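Local coordinates for Molybdate/tungstate binding protein (Sporomusa ovata, PDB 1FR3), which binds molybdate and tungstate oxyanions and probably serves in molybdate homeostasis by holding these ions in the cell, at residues A11-I16 with A23-D28. Sequence-based numbering, arbitrary orientation.
Sequences ATVKEI and AKIVMD
The flat carbonyl of Val26 receives two N-H groups from successive residues of the facing strand. Lys14 N, 2.7 Å from Val26 O, sits 15° off the carbonyl plane. Glu15 N makes a longer bond of 3.3 Å to Val26 O, tilted 24° from that plane. Val26 N answers with a bond of 2.9 Å to Glu15 O. Farther along, the peptides of Thr12 and Asp28 exchange two bonds, each donor in the plane of the carbonyl it meets.

At the bulge the side chain of Lys14 starts toward the facing strand and lies across the side chains of Val26 and Asp28. Its long aliphatic chain suits the site: CD packs on Asp28 CB (3.9 Å), and a bend at chi3 (-68°) brings CE to Val26 CG1 (3.7 Å). The ammonium then spans to the Asp28 carboxylate through one water, 2.8 Å from Lys14 NZ and 2.7 Å from Asp28 OD2, while Glu33 forms its direct salt bridge. Asp28 OD1 accepts from Gly31 N, so both carboxylate oxygens are engaged. An alanine in place of Lys14 would probably leave Glu33 without this salt-bridge mate, cost the water its lysine anchor and uncover Val26 CG1.

The other face carries Val13, Ile16, Ile25 and Met27, all apolar; all but Ile16 are buried, which suits hydrocarbon side chains. Ile16 and Ile25 run alongside each other in the same direction, with Ile16 CG2 4.0 Å from Ile25 CD1; Leu48 touches both. Branched Val13 turns CG1 to Ile25 CG2 and CG2 to Met27 CG, and flexible Met27 extends to Met63 of the third subunit.

Two residues opposite one make this a classic beta bulge, set in the antiparallel hairpin of strands 7-18 and 22-29 within the TOBE domain, a member of the OB clan.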
ATOM      1  N   ALA A  11       3.329  18.224 -10.136  1.00  8.58           N
ATOM      2  CA  ALA A  11       4.308  18.841  -9.254  1.00  8.48           C
ATOM      3  C   ALA A  11       5.669  19.075  -9.887  1.00  8.16           C
ATOM      4  O   ALA A  11       5.891  18.778 -11.061  1.00  8.77           O
ATOM      5  CB  ALA A  11       4.471  17.905  -8.051  1.00  7.97           C
ATOM      6  N   THR A  12       6.567  19.655  -9.092  1.00  8.13           N
ATOM      7  CA  THR A  12       7.920  19.935  -9.571  1.00  8.63           C
ATOM      8  C   THR A  12       8.933  19.324  -8.610  1.00  8.08           C
ATOM      9  O   THR A  12       8.779  19.434  -7.392  1.00  7.75           O
ATOM     10  CB  THR A  12       8.175  21.447  -9.719  1.00  9.51           C
ATOM     11  OG1 THR A  12       7.264  22.003 -10.679  1.00 11.00           O
ATOM     12  CG2 THR A  12       9.586  21.740 -10.200  1.00 10.24           C
ATOM     13  N   VAL A  13       9.933  18.628  -9.153  1.00  8.39           N
ATOM     14  CA  VAL A  13      10.971  18.048  -8.293  1.00  7.82           C
ATOM     15  C   VAL A  13      11.861  19.148  -7.711  1.00  9.11           C
ATOM     16  O   VAL A  13      12.380  19.975  -8.465  1.00  9.81           O
ATOM     17  CB  VAL A  13      11.858  17.045  -9.049  1.00  8.68           C
ATOM     18  CG1 VAL A  13      12.930  16.443  -8.153  1.00  8.78           C
ATOM     19  CG2 VAL A  13      11.009  15.933  -9.660  1.00  8.71           C
ATOM     20  N   LYS A  14      12.055  19.129  -6.402  1.00  9.15           N
ATOM     21  CA  LYS A  14      12.926  20.087  -5.729  1.00 10.45           C
ATOM     22  C   LYS A  14      14.292  19.458  -5.445  1.00 10.91           C
ATOM     23  O   LYS A  14      15.336  20.038  -5.764  1.00 11.93           O
ATOM     24  CB  LYS A  14      12.329  20.580  -4.411  1.00 11.19           C
ATOM     25  CG  LYS A  14      11.031  21.354  -4.527  1.00 12.01           C
ATOM     26  CD  LYS A  14      10.713  22.147  -3.271  1.00 13.55           C
ATOM     27  CE  LYS A  14      10.382  21.251  -2.090  1.00 13.63           C
ATOM     28  NZ  LYS A  14       9.994  22.055  -0.888  1.00 13.37           N
ATOM     29  N   GLU A  15      14.283  18.269  -4.852  1.00 11.29           N
ATOM     30  CA  GLU A  15      15.520  17.589  -4.488  1.00 11.88           C
ATOM     31  C   GLU A  15      15.373  16.076  -4.552  1.00 10.66           C
ATOM     32  O   GLU A  15      14.278  15.536  -4.438  1.00 10.07           O
ATOM     33  CB  GLU A  15      15.949  18.018  -3.071  1.00 14.38           C
ATOM     34  CG  GLU A  15      16.388  19.474  -3.032  1.00 17.27           C
ATOM     35  CD  GLU A  15      16.843  20.013  -1.700  1.00 18.69           C
ATOM     36  OE1 GLU A  15      17.688  19.378  -1.037  1.00 20.43           O
ATOM     37  OE2 GLU A  15      16.375  21.103  -1.285  1.00 20.17           O
ATOM     38  N   ILE A  16      16.498  15.399  -4.767  1.00  8.83           N
ATOM     39  CA  ILE A  16      16.533  13.951  -4.806  1.00  9.55           C
ATOM     40  C   ILE A  16      17.669  13.432  -3.925  1.00  8.97           C
ATOM     41  O   ILE A  16      18.802  13.893  -4.105  1.00  8.87           O
ATOM     42  CB  ILE A  16      16.747  13.399  -6.231  1.00  9.41           C
ATOM     43  CG1 ILE A  16      15.579  13.820  -7.124  1.00 10.16           C
ATOM     44  CG2 ILE A  16      16.871  11.879  -6.191  1.00  9.79           C
ATOM     45  CD1 ILE A  16      15.742  13.466  -8.587  1.00 10.46           C
ATOM     46  N   ALA A  23      15.097   5.939  -3.115  1.00  6.93           N
ATOM     47  CA  ALA A  23      15.404   7.343  -3.353  1.00  7.65           C
ATOM     48  C   ALA A  23      14.262   8.203  -2.815  1.00  7.62           C
ATOM     49  O   ALA A  23      13.096   7.822  -2.949  1.00  7.31           O
ATOM     50  CB  ALA A  23      15.591   7.620  -4.836  1.00  7.32           C
ATOM     51  N   LYS A  24      14.605   9.305  -2.173  1.00  7.00           N
ATOM     52  CA  LYS A  24      13.605  10.246  -1.677  1.00  6.73           C
ATOM     53  C   LYS A  24      13.415  11.323  -2.737  1.00  6.90           C
ATOM     54  O   LYS A  24      14.382  11.981  -3.118  1.00  7.41           O
ATOM     55  CB  LYS A  24      14.051  10.883  -0.357  1.00  7.75           C
ATOM     56  CG  LYS A  24      13.111  11.984   0.120  1.00  9.10           C
ATOM     57  CD  LYS A  24      13.527  12.614   1.429  1.00 10.88           C
ATOM     58  CE  LYS A  24      14.861  13.328   1.377  1.00 11.24           C
ATOM     59  NZ  LYS A  24      15.099  14.152   2.604  1.00 13.30           N
ATOM     60  N   ILE A  25      12.185  11.514  -3.209  1.00  6.35           N
ATOM     61  CA  ILE A  25      11.902  12.531  -4.213  1.00  5.91           C
ATOM     62  C   ILE A  25      11.079  13.621  -3.516  1.00  5.93           C
ATOM     63  O   ILE A  25       9.957  13.342  -3.095  1.00  6.53           O
ATOM     64  CB  ILE A  25      11.104  11.999  -5.414  1.00  5.84           C
ATOM     65  CG1 ILE A  25      11.656  10.675  -5.940  1.00  6.80           C
ATOM     66  CG2 ILE A  25      11.061  13.030  -6.538  1.00  6.60           C
ATOM     67  CD1 ILE A  25      13.095  10.656  -6.371  1.00  7.19           C
ATOM     68  N   VAL A  26      11.695  14.778  -3.330  1.00  5.90           N
ATOM     69  CA  VAL A  26      11.025  15.893  -2.658  1.00  6.85           C
ATOM     70  C   VAL A  26      10.439  16.794  -3.745  1.00  6.67           C
ATOM     71  O   VAL A  26      11.168  17.232  -4.636  1.00  7.22           O
ATOM     72  CB  VAL A  26      11.973  16.716  -1.773  1.00  7.03           C
ATOM     73  CG1 VAL A  26      11.169  17.755  -0.996  1.00  7.67           C
ATOM     74  CG2 VAL A  26      12.733  15.823  -0.802  1.00  7.70           C
ATOM     75  N   MET A  27       9.133  17.025  -3.689  1.00  6.32           N
ATOM     76  CA  MET A  27       8.476  17.818  -4.716  1.00  6.44           C
ATOM     77  C   MET A  27       7.686  18.974  -4.127  1.00  6.48           C
ATOM     78  O   MET A  27       7.348  18.987  -2.942  1.00  7.24           O
ATOM     79  CB  MET A  27       7.501  16.901  -5.479  1.00  6.93           C
ATOM     80  CG  MET A  27       8.198  15.800  -6.264  1.00  6.76           C
ATOM     81  SD  MET A  27       7.048  14.514  -6.814  1.00  6.49           S
ATOM     82  CE  MET A  27       6.822  13.598  -5.291  1.00  8.07           C
ATOM     83  N   ASP A  28       7.394  19.949  -4.976  1.00  8.10           N
ATOM     84  CA  ASP A  28       6.528  21.053  -4.590  1.00  8.21           C
ATOM     85  C   ASP A  28       5.217  20.919  -5.371  1.00  7.67           C
ATOM     86  O   ASP A  28       5.250  20.714  -6.583  1.00  7.63           O
ATOM     87  CB  ASP A  28       7.125  22.431  -4.890  1.00 10.06           C
ATOM     88  CG  ASP A  28       6.147  23.531  -4.496  1.00 11.52           C
ATOM     89  OD1 ASP A  28       5.515  24.105  -5.404  1.00 13.27           O
ATOM     90  OD2 ASP A  28       6.010  23.807  -3.288  1.00 13.77           O
TER
HETATM   91  O   HOH W   1       7.292  22.791  -1.197  1.00 14.40           O